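Local coordinates for protein aminotransferase class I and II (Streptococcus suis 89/1591, PDB 3OP7) that probably catalyses pyridoxal 5'-phosphate-dependent transamination, as a class I and II aminotransferase whose cofactor is bound covalently to a lysine, at residues 92-97 against 115-120; 88-93 against 215-220; 317-322 against 341-346; 333-338 against 345-350. All blocks are in the same frame, centred on the assembly; numbering follows the deposited sequence.

Interaction 1 (92-97 against 115-120)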
loop_
_atom_site.group_PDB
_atom_site.type_symbol
_atom_site.label_atom_id
_atom_site.label_comp_id
_atom_site.label_asym_id
_atom_site.label_seq_id
_atom_site.Cartn_x
_atom_site.Cartn_y
_atom_site.Cartn_z
ATOM N N GLY A 92 -3.078 -3.797 3.091
ATOM C CA GLY A 92 -3.134 -2.388 3.411
ATOM C C GLY A 92 -4.043 -2.084 4.563
ATOM O O GLY A 92 -3.765 -1.127 5.339
ATOM N N ALA A 93 -5.105 -2.888 4.732
ATOM C CA ALA A 93 -6.042 -2.679 5.812
ATOM C C ALA A 93 -5.410 -3.020 7.189
ATOM O O ALA A 93 -5.470 -2.219 8.131
ATOM C CB ALA A 93 -7.308 -3.441 5.641
ATOM N N ASN A 94 -4.773 -4.188 7.281
ATOM C CA ASN A 94 -4.071 -4.523 8.530
ATOM C C ASN A 94 -3.033 -3.478 8.887
ATOM O O ASN A 94 -2.943 -3.083 10.062
ATOM C CB ASN A 94 -3.385 -5.924 8.479
ATOM C CG ASN A 94 -4.336 -7.082 8.531
ATOM O OD1 ASN A 94 -5.390 -7.047 9.191
ATOM N ND2 ASN A 94 -3.895 -8.209 7.954
ATOM N N LEU A 95 -2.224 -3.061 7.908
ATOM C CA LEU A 95 -1.198 -2.069 8.149
ATOM C C LEU A 95 -1.829 -0.760 8.593
ATOM O O LEU A 95 -1.339 -0.111 9.532
ATOM C CB LEU A 95 -0.380 -1.824 6.888
ATOM C CG LEU A 95 0.694 -0.734 7.037
ATOM C CD1 LEU A 95 1.655 -1.026 8.185
ATOM C CD2 LEU A 95 1.405 -0.548 5.712
ATOM N N LEU A 96 -2.861 -0.312 7.897
ATOM C CA LEU A 96 -3.508 0.963 8.259
ATOM C C LEU A 96 -4.025 0.930 9.713
ATOM O O LEU A 96 -3.843 1.898 10.470
ATOM C CB LEU A 96 -4.656 1.243 7.342
ATOM C CG LEU A 96 -5.483 2.520 7.613
ATOM C CD1 LEU A 96 -4.589 3.782 7.564
ATOM C CD2 LEU A 96 -6.671 2.590 6.622
ATOM N N VAL A 97 -4.657 -0.166 10.093
ATOM C CA VAL A 97 -5.203 -0.297 11.466
ATOM C C VAL A 97 -4.063 -0.194 12.498
ATOM O O VAL A 97 -4.092 0.643 13.428
ATOM C CB VAL A 97 -5.991 -1.586 11.674
ATOM C CG1 VAL A 97 -6.397 -1.802 13.198
ATOM C CG2 VAL A 97 -7.248 -1.541 10.796
ATOM N N TYR A 115 -1.141 -14.809 10.586
ATOM C CA TYR A 115 -0.559 -13.944 9.531
ATOM C C TYR A 115 0.453 -12.939 10.095
ATOM O O TYR A 115 0.166 -12.227 11.065
ATOM C CB TYR A 115 -1.687 -13.233 8.787
ATOM C CG TYR A 115 -1.266 -12.773 7.408
ATOM C CD1 TYR A 115 -0.954 -13.693 6.438
ATOM C CD2 TYR A 115 -1.200 -11.437 7.078
ATOM C CE1 TYR A 115 -0.571 -13.311 5.176
ATOM C CE2 TYR A 115 -0.865 -11.053 5.828
ATOM C CZ TYR A 115 -0.515 -11.986 4.866
ATOM O OH TYR A 115 -0.126 -11.618 3.567
ATOM N N GLN A 116 1.664 -12.905 9.544
ATOM C CA GLN A 116 2.790 -12.248 10.236
ATOM C C GLN A 116 2.603 -10.756 10.514
ATOM O O GLN A 116 3.153 -10.229 11.462
ATOM C CB GLN A 116 4.118 -12.511 9.484
ATOM C CG GLN A 116 5.362 -11.978 10.180
ATOM C CD GLN A 116 6.659 -12.380 9.499
ATOM O OE1 GLN A 116 6.657 -13.213 8.583
ATOM N NE2 GLN A 116 7.776 -11.811 9.957
ATOM N N GLN A 117 1.805 -10.075 9.696
ATOM C CA GLN A 117 1.521 -8.660 9.943
ATOM C C GLN A 117 1.032 -8.420 11.380
ATOM O O GLN A 117 1.348 -7.391 11.989
ATOM C CB GLN A 117 0.423 -8.173 9.016
ATOM C CG GLN A 117 0.858 -7.871 7.561
ATOM C CD GLN A 117 -0.258 -7.208 6.808
ATOM O OE1 GLN A 117 -1.314 -7.796 6.630
ATOM N NE2 GLN A 117 -0.020 -5.959 6.345
ATOM N N LEU A 118 0.215 -9.351 11.851
ATOM C CA LEU A 118 -0.595 -9.119 13.026
ATOM C C LEU A 118 0.213 -9.030 14.322
ATOM O O LEU A 118 -0.244 -8.366 15.274
ATOM C CB LEU A 118 -1.718 -10.160 13.168
ATOM C CG LEU A 118 -2.739 -10.179 12.030
ATOM C CD1 LEU A 118 -3.687 -11.370 12.301
ATOM C CD2 LEU A 118 -3.480 -8.790 11.813
ATOM N N TYR A 119 1.396 -9.633 14.351
ATOM C CA TYR A 119 2.289 -9.544 15.511
ATOM C C TYR A 119 3.567 -8.749 15.254
ATOM O O TYR A 119 4.002 -8.037 16.147
ATOM C CB TYR A 119 2.582 -10.923 16.107
ATOM C CG TYR A 119 3.106 -11.962 15.153
ATOM C CD1 TYR A 119 4.460 -12.042 14.872
ATOM C CD2 TYR A 119 2.250 -12.838 14.502
ATOM C CE1 TYR A 119 4.936 -12.992 14.007
ATOM C CE2 TYR A 119 2.704 -13.745 13.618
ATOM C CZ TYR A 119 4.064 -13.818 13.359
ATOM O OH TYR A 119 4.541 -14.743 12.460
ATOM N N ASP A 120 4.133 -8.810 14.049
ATOM C CA ASP A 120 5.373 -8.090 13.786
ATOM C C ASP A 120 5.194 -6.611 13.519
ATOM O O ASP A 120 6.071 -5.826 13.877
ATOM C CB ASP A 120 6.221 -8.804 12.735
ATOM C CG ASP A 120 7.082 -9.924 13.342
ATOM O OD1 ASP A 120 7.364 -9.883 14.593
ATOM O OD2 ASP A 120 7.477 -10.851 12.570
#

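Interaction 2 (88-93 against 215-220)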
loop_
_atom_site.group_PDB
_atom_site.type_symbol
_atom_site.label_atom_id
_atom_site.label_comp_id
_atom_site.label_asym_id
_atom_site.label_seq_id
_atom_site.Cartn_x
_atom_site.Cartn_y
_atom_site.Cartn_z
ATOM N N ASN A 88 -5.631 -1.000 -0.130
ATOM C CA ASN A 88 -4.917 -1.871 -1.068
ATOM C C ASN A 88 -4.782 -3.280 -0.516
ATOM O O ASN A 88 -3.759 -3.654 0.093
ATOM C CB ASN A 88 -3.571 -1.292 -1.524
ATOM C CG ASN A 88 -2.559 -1.131 -0.392
ATOM O OD1 ASN A 88 -2.919 -0.632 0.665
ATOM N ND2 ASN A 88 -1.280 -1.536 -0.624
ATOM N N GLY A 89 -5.832 -4.096 -0.708
ATOM C CA GLY A 89 -5.864 -5.415 -0.110
ATOM C C GLY A 89 -6.130 -5.418 1.369
ATOM O O GLY A 89 -6.090 -4.348 2.018
ATOM N N ALA A 90 -6.372 -6.603 1.918
ATOM C CA ALA A 90 -6.296 -6.809 3.364
ATOM C C ALA A 90 -4.909 -6.417 3.922
ATOM O O ALA A 90 -4.814 -5.952 5.060
ATOM C CB ALA A 90 -6.693 -8.237 3.753
ATOM N N THR A 91 -3.856 -6.532 3.089
ATOM C CA THR A 91 -2.506 -6.105 3.464
ATOM C C THR A 91 -2.540 -4.661 3.954
ATOM O O THR A 91 -2.072 -4.333 5.048
ATOM C CB THR A 91 -1.493 -6.307 2.314
ATOM O OG1 THR A 91 -1.426 -7.708 1.935
ATOM C CG2 THR A 91 -0.116 -5.902 2.758
ATOM N N GLY A 92 -3.078 -3.797 3.091
ATOM C CA GLY A 92 -3.134 -2.388 3.411
ATOM C C GLY A 92 -4.043 -2.084 4.563
ATOM O O GLY A 92 -3.765 -1.127 5.339
ATOM N N ALA A 93 -5.105 -2.888 4.732
ATOM C CA ALA A 93 -6.042 -2.679 5.812
ATOM C C ALA A 93 -5.410 -3.020 7.189
ATOM O O ALA A 93 -5.470 -2.219 8.131
ATOM C CB ALA A 93 -7.308 -3.441 5.641
ATOM N N ILE A 215 -12.718 -4.611 14.867
ATOM C CA ILE A 215 -12.182 -3.937 13.656
ATOM C C ILE A 215 -12.002 -5.093 12.666
ATOM O O ILE A 215 -11.182 -5.999 12.908
ATOM C CB ILE A 215 -10.847 -3.220 13.904
ATOM C CG1 ILE A 215 -10.990 -2.137 14.978
ATOM C CG2 ILE A 215 -10.281 -2.629 12.565
ATOM C CD1 ILE A 215 -9.658 -1.554 15.432
ATOM N N ALA A 216 -12.852 -5.128 11.634
ATOM C CA ALA A 216 -12.850 -6.174 10.621
ATOM C C ALA A 216 -12.013 -5.785 9.428
ATOM O O ALA A 216 -12.167 -4.674 8.914
ATOM C CB ALA A 216 -14.280 -6.470 10.166
ATOM N N VAL A 217 -11.105 -6.680 9.039
ATOM C CA VAL A 217 -10.281 -6.495 7.868
ATOM C C VAL A 217 -10.691 -7.590 6.905
ATOM O O VAL A 217 -10.869 -8.773 7.264
ATOM C CB VAL A 217 -8.767 -6.521 8.196
ATOM C CG1 VAL A 217 -7.915 -6.876 6.953
ATOM C CG2 VAL A 217 -8.325 -5.168 8.794
ATOM N N ASN A 218 -10.887 -7.215 5.642
ATOM C CA ASN A 218 -11.260 -8.211 4.656
ATOM C C ASN A 218 -10.785 -7.761 3.266
ATOM O O ASN A 218 -10.199 -6.692 3.110
ATOM C CB ASN A 218 -12.766 -8.473 4.692
ATOM C CG ASN A 218 -13.160 -9.941 4.316
ATOM O OD1 ASN A 218 -12.558 -10.548 3.422
ATOM N ND2 ASN A 218 -14.170 -10.526 5.026
ATOM N N SER A 219 -11.006 -8.618 2.280
ATOM C CA SER A 219 -10.647 -8.250 0.900
ATOM C C SER A 219 -11.260 -9.167 -0.132
ATOM O O SER A 219 -11.900 -10.158 0.195
ATOM C CB SER A 219 -9.165 -8.205 0.718
ATOM O OG SER A 219 -8.599 -9.435 0.462
ATOM N N LEU A 220 -11.047 -8.813 -1.386
ATOM C CA LEU A 220 -11.569 -9.594 -2.501
ATOM C C LEU A 220 -10.562 -10.636 -2.963
ATOM O O LEU A 220 -10.822 -11.330 -3.944
ATOM C CB LEU A 220 -11.993 -8.721 -3.651
ATOM C CG LEU A 220 -13.123 -7.706 -3.317
ATOM C CD1 LEU A 220 -13.466 -6.781 -4.503
ATOM C CD2 LEU A 220 -14.393 -8.402 -2.807
#

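Interaction 3 (317-322 against 341-346)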
loop_
_atom_site.group_PDB
_atom_site.type_symbol
_atom_site.label_atom_id
_atom_site.label_comp_id
_atom_site.label_asym_id
_atom_site.label_seq_id
_atom_site.Cartn_x
_atom_site.Cartn_y
_atom_site.Cartn_z
HETATM N N MSE A 317 12.639 -34.949 10.057
HETATM C CA MSE A 317 13.604 -34.044 9.450
HETATM C C MSE A 317 12.971 -32.668 9.397
HETATM O O MSE A 317 11.746 -32.559 9.292
HETATM C CB MSE A 317 14.046 -34.519 8.063
HETATM C CG MSE A 317 13.071 -34.284 6.940
HETATM SE SE MSE A 317 13.648 -34.770 5.116
HETATM C CE MSE A 317 15.149 -33.633 4.728
ATOM N N PRO A 318 13.795 -31.620 9.502
ATOM C CA PRO A 318 13.222 -30.263 9.419
ATOM C C PRO A 318 12.375 -30.092 8.149
ATOM O O PRO A 318 12.733 -30.607 7.081
ATOM C CB PRO A 318 14.453 -29.356 9.429
ATOM C CG PRO A 318 15.500 -30.157 10.184
ATOM C CD PRO A 318 15.248 -31.595 9.760
HETATM N N MSE A 319 11.221 -29.450 8.279
HETATM C CA MSE A 319 10.330 -29.314 7.116
HETATM C C MSE A 319 10.910 -28.403 6.044
HETATM O O MSE A 319 10.544 -28.522 4.857
HETATM C CB MSE A 319 8.938 -28.806 7.525
HETATM C CG MSE A 319 8.058 -29.879 8.125
HETATM SE SE MSE A 319 7.734 -31.381 6.934
HETATM C CE MSE A 319 8.860 -32.648 7.835
ATOM N N GLU A 320 11.764 -27.455 6.426
ATOM C CA GLU A 320 12.403 -26.622 5.400
ATOM C C GLU A 320 13.284 -27.513 4.512
ATOM O O GLU A 320 13.244 -27.414 3.291
ATOM C CB GLU A 320 13.184 -25.462 6.012
ATOM C CG GLU A 320 13.992 -24.633 4.992
ATOM C CD GLU A 320 13.639 -23.139 4.954
ATOM O OE1 GLU A 320 12.764 -22.663 5.693
ATOM O OE2 GLU A 320 14.234 -22.439 4.101
ATOM N N ASP A 321 14.046 -28.421 5.108
ATOM C CA ASP A 321 14.844 -29.343 4.318
ATOM C C ASP A 321 13.922 -30.285 3.489
ATOM O O ASP A 321 14.190 -30.565 2.303
ATOM C CB ASP A 321 15.738 -30.199 5.222
ATOM C CG ASP A 321 16.821 -29.396 5.985
ATOM O OD1 ASP A 321 17.009 -28.186 5.775
ATOM O OD2 ASP A 321 17.527 -30.030 6.802
ATOM N N PHE A 322 12.848 -30.775 4.112
ATOM C CA PHE A 322 11.904 -31.681 3.447
ATOM C C PHE A 322 11.302 -31.002 2.222
ATOM O O PHE A 322 11.254 -31.567 1.131
ATOM C CB PHE A 322 10.797 -32.038 4.422
ATOM C CG PHE A 322 9.738 -32.947 3.870
ATOM C CD1 PHE A 322 8.633 -32.432 3.209
ATOM C CD2 PHE A 322 9.805 -34.305 4.086
ATOM C CE1 PHE A 322 7.632 -33.268 2.740
ATOM C CE2 PHE A 322 8.807 -35.157 3.614
ATOM C CZ PHE A 322 7.727 -34.642 2.949
ATOM N N GLU A 341 6.805 -20.926 12.699
ATOM C CA GLU A 341 7.308 -21.424 13.962
ATOM C C GLU A 341 6.554 -22.649 14.486
ATOM O O GLU A 341 6.437 -22.852 15.690
ATOM C CB GLU A 341 7.431 -20.323 15.040
ATOM C CG GLU A 341 8.545 -20.659 16.096
ATOM C CD GLU A 341 8.701 -19.629 17.233
ATOM O OE1 GLU A 341 8.008 -18.589 17.214
ATOM O OE2 GLU A 341 9.513 -19.883 18.165
ATOM N N ARG A 342 6.106 -23.507 13.572
ATOM C CA ARG A 342 5.605 -24.836 13.941
ATOM C C ARG A 342 6.156 -25.868 12.975
ATOM O O ARG A 342 5.489 -26.242 11.996
ATOM C CB ARG A 342 4.083 -24.887 13.887
ATOM C CG ARG A 342 3.372 -24.094 14.975
ATOM C CD ARG A 342 3.318 -24.866 16.317
ATOM N NE ARG A 342 2.350 -24.273 17.272
ATOM C CZ ARG A 342 2.559 -23.163 17.967
ATOM N NH1 ARG A 342 3.721 -22.507 17.818
ATOM N NH2 ARG A 342 1.610 -22.701 18.825
ATOM N N ASP A 343 7.372 -26.340 13.244
ATOM C CA ASP A 343 8.008 -27.327 12.379
ATOM C C ASP A 343 7.259 -28.675 12.571
ATOM O O ASP A 343 6.527 -28.853 13.536
ATOM C CB ASP A 343 9.510 -27.417 12.722
ATOM C CG ASP A 343 10.381 -27.887 11.546
ATOM O OD1 ASP A 343 9.838 -28.459 10.574
ATOM O OD2 ASP A 343 11.629 -27.718 11.614
ATOM N N GLY A 344 7.433 -29.606 11.643
ATOM C CA GLY A 344 6.673 -30.846 11.638
ATOM C C GLY A 344 5.418 -30.788 10.788
ATOM O O GLY A 344 4.738 -31.817 10.649
ATOM N N TYR A 345 5.147 -29.610 10.190
ATOM C CA TYR A 345 3.963 -29.361 9.387
ATOM C C TYR A 345 4.337 -28.614 8.110
ATOM O O TYR A 345 5.365 -27.910 8.051
ATOM C CB TYR A 345 2.969 -28.463 10.158
ATOM C CG TYR A 345 2.464 -29.017 11.456
ATOM C CD1 TYR A 345 3.215 -28.897 12.612
ATOM C CD2 TYR A 345 1.229 -29.651 11.540
ATOM C CE1 TYR A 345 2.747 -29.408 13.825
ATOM C CE2 TYR A 345 0.773 -30.200 12.747
ATOM C CZ TYR A 345 1.531 -30.055 13.884
ATOM O OH TYR A 345 1.115 -30.563 15.118
ATOM N N VAL A 346 3.442 -28.659 7.128
ATOM C CA VAL A 346 3.580 -27.852 5.908
ATOM C C VAL A 346 2.251 -27.135 5.638
ATOM O O VAL A 346 1.209 -27.698 5.940
ATOM C CB VAL A 346 3.957 -28.759 4.709
ATOM C CG1 VAL A 346 5.324 -29.402 4.933
ATOM C CG2 VAL A 346 2.900 -29.861 4.479
HETATM O O HOH W 1 12.578 -26.607 9.169
#

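Interaction 4 (333-338 against 345-350)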
loop_
_atom_site.group_PDB
_atom_site.type_symbol
_atom_site.label_atom_id
_atom_site.label_comp_id
_atom_site.label_asym_id
_atom_site.label_seq_id
_atom_site.Cartn_x
_atom_site.Cartn_y
_atom_site.Cartn_z
ATOM N N LEU A 333 5.828 -27.452 -4.718
ATOM C CA LEU A 333 6.089 -26.359 -3.770
ATOM C C LEU A 333 5.025 -26.324 -2.698
ATOM O O LEU A 333 3.827 -26.271 -2.999
ATOM C CB LEU A 333 6.180 -25.012 -4.472
ATOM C CG LEU A 333 6.645 -23.823 -3.589
ATOM C CD1 LEU A 333 8.126 -23.962 -3.215
ATOM C CD2 LEU A 333 6.370 -22.495 -4.273
ATOM N N LEU A 334 5.499 -26.367 -1.444
ATOM C CA LEU A 334 4.702 -26.190 -0.243
ATOM C C LEU A 334 5.370 -25.054 0.523
ATOM O O LEU A 334 6.452 -24.579 0.104
ATOM C CB LEU A 334 4.767 -27.480 0.608
ATOM C CG LEU A 334 4.060 -28.722 0.046
ATOM C CD1 LEU A 334 4.498 -29.981 0.790
ATOM C CD2 LEU A 334 2.571 -28.533 0.184
ATOM N N VAL A 335 4.777 -24.636 1.642
ATOM C CA VAL A 335 5.461 -23.722 2.578
ATOM C C VAL A 335 5.749 -24.504 3.859
ATOM O O VAL A 335 4.822 -25.024 4.477
ATOM C CB VAL A 335 4.695 -22.452 2.871
ATOM C CG1 VAL A 335 5.564 -21.508 3.803
ATOM C CG2 VAL A 335 4.334 -21.749 1.540
ATOM N N PRO A 336 7.033 -24.625 4.234
ATOM C CA PRO A 336 7.316 -25.464 5.403
ATOM C C PRO A 336 6.928 -24.798 6.710
ATOM O O PRO A 336 6.950 -23.548 6.807
ATOM C CB PRO A 336 8.838 -25.651 5.353
ATOM C CG PRO A 336 9.349 -24.454 4.650
ATOM C CD PRO A 336 8.269 -24.090 3.640
ATOM N N GLY A 337 6.602 -25.635 7.702
ATOM C CA GLY A 337 5.994 -25.181 8.940
ATOM C C GLY A 337 6.847 -24.284 9.819
ATOM O O GLY A 337 6.299 -23.490 10.570
ATOM N N ASN A 338 8.166 -24.418 9.733
ATOM C CA ASN A 338 9.082 -23.541 10.471
ATOM C C ASN A 338 8.916 -22.077 10.095
ATOM O O ASN A 338 9.273 -21.203 10.878
ATOM C CB ASN A 338 10.538 -23.966 10.250
ATOM C CG ASN A 338 10.934 -23.858 8.794
ATOM O OD1 ASN A 338 10.299 -24.474 7.952
ATOM N ND2 ASN A 338 11.956 -23.062 8.492
ATOM N N TYR A 345 5.147 -29.610 10.190
ATOM C CA TYR A 345 3.963 -29.361 9.387
ATOM C C TYR A 345 4.337 -28.614 8.110
ATOM O O TYR A 345 5.365 -27.910 8.051
ATOM C CB TYR A 345 2.969 -28.463 10.158
ATOM C CG TYR A 345 2.464 -29.017 11.456
ATOM C CD1 TYR A 345 3.215 -28.897 12.612
ATOM C CD2 TYR A 345 1.229 -29.651 11.540
ATOM C CE1 TYR A 345 2.747 -29.408 13.825
ATOM C CE2 TYR A 345 0.773 -30.200 12.747
ATOM C CZ TYR A 345 1.531 -30.055 13.884
ATOM O OH TYR A 345 1.115 -30.563 15.118
ATOM N N VAL A 346 3.442 -28.659 7.128
ATOM C CA VAL A 346 3.580 -27.852 5.908
ATOM C C VAL A 346 2.251 -27.135 5.638
ATOM O O VAL A 346 1.209 -27.698 5.940
ATOM C CB VAL A 346 3.957 -28.759 4.709
ATOM C CG1 VAL A 346 5.324 -29.402 4.933
ATOM C CG2 VAL A 346 2.900 -29.861 4.479
ATOM N N ARG A 347 2.282 -25.897 5.133
ATOM C CA ARG A 347 1.067 -25.228 4.650
ATOM C C ARG A 347 0.823 -25.665 3.185
ATOM O O ARG A 347 1.723 -25.554 2.343
ATOM C CB ARG A 347 1.149 -23.730 4.739
ATOM C CG ARG A 347 -0.230 -23.115 4.568
ATOM C CD ARG A 347 -0.149 -21.665 4.571
ATOM N NE ARG A 347 0.439 -21.197 3.321
ATOM C CZ ARG A 347 0.633 -19.915 3.030
ATOM N NH1 ARG A 347 0.351 -18.949 3.927
ATOM N NH2 ARG A 347 1.150 -19.604 1.843
ATOM N N LEU A 348 -0.370 -26.210 2.942
ATOM C CA LEU A 348 -0.801 -26.729 1.641
ATOM C C LEU A 348 -2.053 -25.954 1.154
ATOM O O LEU A 348 -3.091 -25.979 1.820
ATOM C CB LEU A 348 -1.117 -28.203 1.804
ATOM C CG LEU A 348 -1.256 -28.986 0.495
ATOM C CD1 LEU A 348 -0.936 -30.453 0.784
ATOM C CD2 LEU A 348 -2.618 -28.817 -0.185
ATOM N N GLY A 349 -1.953 -25.257 0.031
ATOM C CA GLY A 349 -3.075 -24.512 -0.515
ATOM C C GLY A 349 -3.737 -25.370 -1.593
ATOM O O GLY A 349 -3.143 -25.624 -2.640
ATOM N N PHE A 350 -4.966 -25.801 -1.346
ATOM C CA PHE A 350 -5.580 -26.814 -2.192
ATOM C C PHE A 350 -6.634 -26.316 -3.190
ATOM O O PHE A 350 -7.168 -27.136 -3.950
ATOM C CB PHE A 350 -6.211 -27.913 -1.322
ATOM C CG PHE A 350 -7.328 -27.424 -0.449
ATOM C CD1 PHE A 350 -7.072 -26.926 0.831
ATOM C CD2 PHE A 350 -8.632 -27.409 -0.911
ATOM C CE1 PHE A 350 -8.127 -26.421 1.637
ATOM C CE2 PHE A 350 -9.673 -26.921 -0.114
ATOM C CZ PHE A 350 -9.420 -26.447 1.169
#

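Interaction 1 (92-97 against 115-120)
Asn94 and Gln117 meet amide to amide in the large domain of this fold type I aminotransferase. The contact joins helix 89-101 to the start of helix 117-124. Asn94 ND2 donates to Gln117 OE1 at 2.9 Å, with a nearly straight N-H...O angle of 166°. The acceptor lies in the amide plane of Asn94. The donor stands above the carbonyl plane of Gln117, and the two amide planes are 64° apart. Beyond CG the Gln117 chain is extended (chi2 -172°), which carries CD toward Asn94; the two side chains cross at about a right angle.

The packing is tight around Asn94. Leu118 lays its CD2 methyl over one face of the Asn94 amide, 3.7 Å from Asn94 OD1. Asn94 CB also touches Gln117 OE1, at 3.3 Å. Asn94 ND2 has a second acceptor in Asp193, whose counterpart in related enzymes faces the pyridine nitrogen of the cofactor. Gln117 NE2 bonds to Thr91 O and to Tyr250 O of the second subunit, so this buried amide also ties the helices to the dimer interface.

The contact is looser at Leu95. Its CB comes no nearer than 4.2 Å to Gln117 NE2, and its side chain packs instead on Leu95 of the second subunit. Gln116 marks the partly exposed side. Along its own turn, Gln116 NE2 donates to Asp120 OD2 at 2.8 Å, using the anti lone pair of that oxygen.

Interaction 2 (88-93 against 215-220)
Val217 points its two methyls at the first turn of helix 89-101. CG1 is anti to the backbone N (chi1 158°) and sits against two alanines, 3.7 Å from both Ala90 CB and Ala93 CB. CG2 also touches Ala93 CB. Ala90 and Ala93 are one turn apart and both point at the strand, so small methyls face the branched valine. The local axes of helix 89-93 and strand 215-219 pass 7.1 Å apart and run nearly antiparallel, at 157°. Ser219 lies two residues on, on the same side of the strand as Val217. Its CB rests 3.4 Å from Ala90 N. Its OG stands between the backbone N and carbonyl carbon (chi1 84°). From there it bonds to Ser221 N and to phosphate oxygen OP1 of the modified lysine at position 222. Ala90 N donates to the same OP1, and Thr91 OG1 bonds to OP2. This is the phosphate cup of fold type I enzymes, built from a helix N-terminus and the strand end leading to the cofactor lysine. The contact itself is apolar, while the polar groups at its end turn to the phosphate. The helix N-terminus would probably stabilise the negative charge there.

Interaction 3 (317-322 against 341-346)
Asp343 OD1 is gripped by two backbone amides. Met319 N donates across the contact at 2.9 Å and 159°, on the syn lone pair. Gly344 N comes from the anti side at 2.9 Å, tilted out of the carboxylate plane. The other oxygen, OD2, takes a bond from a water at 2.8 Å, and that water accepts from Glu320 N. Asp343 CG lies anti to its backbone N (chi1 -154°), which carries it toward the first turn of helix 319-330. Pro318 holds the N-cap position there, and its CB packs 3.9 Å from Asp343 OD2. Met319, a selenomethionine in this crystal, points its side chain at 341-346. Its CB lies 3.2 Å from Asp343 OD1 and its CG 3.3 Å from Tyr345 O. The bend at chi2 (-59°) brings SE to Val346 CG1, at 3.7 Å, and the side chains cross at about a right angle. Ile313 and Pro336 also pack on Met319. The contact joins the start of helix 319-330 to the four-stranded antiparallel sheet through strand 345-348. The carboxylate meets one amide of the helix N-terminus directly and the next through water, an arrangement that would favour its negative charge.

Interaction 4 (333-338 against 345-350)
Val335 and Arg347 form an antiparallel hydrogen-bonded pair, with Val335 N to Arg347 O at 3.3 Å and Arg347 N to Val335 O at 2.8 Å, followed by the non-hydrogen-bonded pair Pro336 and Val346 and then a weak, bent bond from Gly337 N to Tyr345 O.

The side chains divide between two faces. Val346 and Pro336 share one, towards helix 319-330. There Leu334 puts its two methyls to separate partners. CD1 touches Val346 CG2 at 4.0 Å, and CD2 lies 3.9 Å from Leu348 CG.

Strands 335-336 and 345-348 form a beta hairpin in the four-stranded antiparallel sheet, with 335-336 its outer strand. On the other face, Val335 and Arg347 lie side by side and point the same way. The Arg347 chain runs extended through CD and then bends at chi3 (73°). Val335 CG2 meets the Arg347 guanidinium obliquely, 3.9 Å from NH2. The guanidinium of Arg347 is held by Asn165 OD1 at NH1 and by Ala25 O at NH2. Its place in the chain and its bond to Asn165 are consistent with the arginine that binds the substrate carboxylate in related aminotransferases, and Arg347 may do the same here. Tyr345 sends its hydroxyl to Glu136, and its ring meets that of Phe310, with nearly parallel planes.

In the fold
The four contacts form two pairs. Interactions 1 and 2 lie in the large domain, with centres about 9 Å apart. They share helix 89-101 and start from the same stretch, and both reach the second subunit. Interactions 3 and 4 come later in the chain, and their centres are also about 9 Å apart. They share strand 345-348 and end on it, beside helix 319-330. Arg342 N to Gly337 O, probably a hydrogen bond at 3.0 Å, links them directly. Between the pairs, centres are about 21 to 29 Å apart and no atoms touch. The first pair thus lies by the cofactor phosphate and dimer interface; the second joins helix 319-330 and strand 335-336 to the strand carrying Arg347.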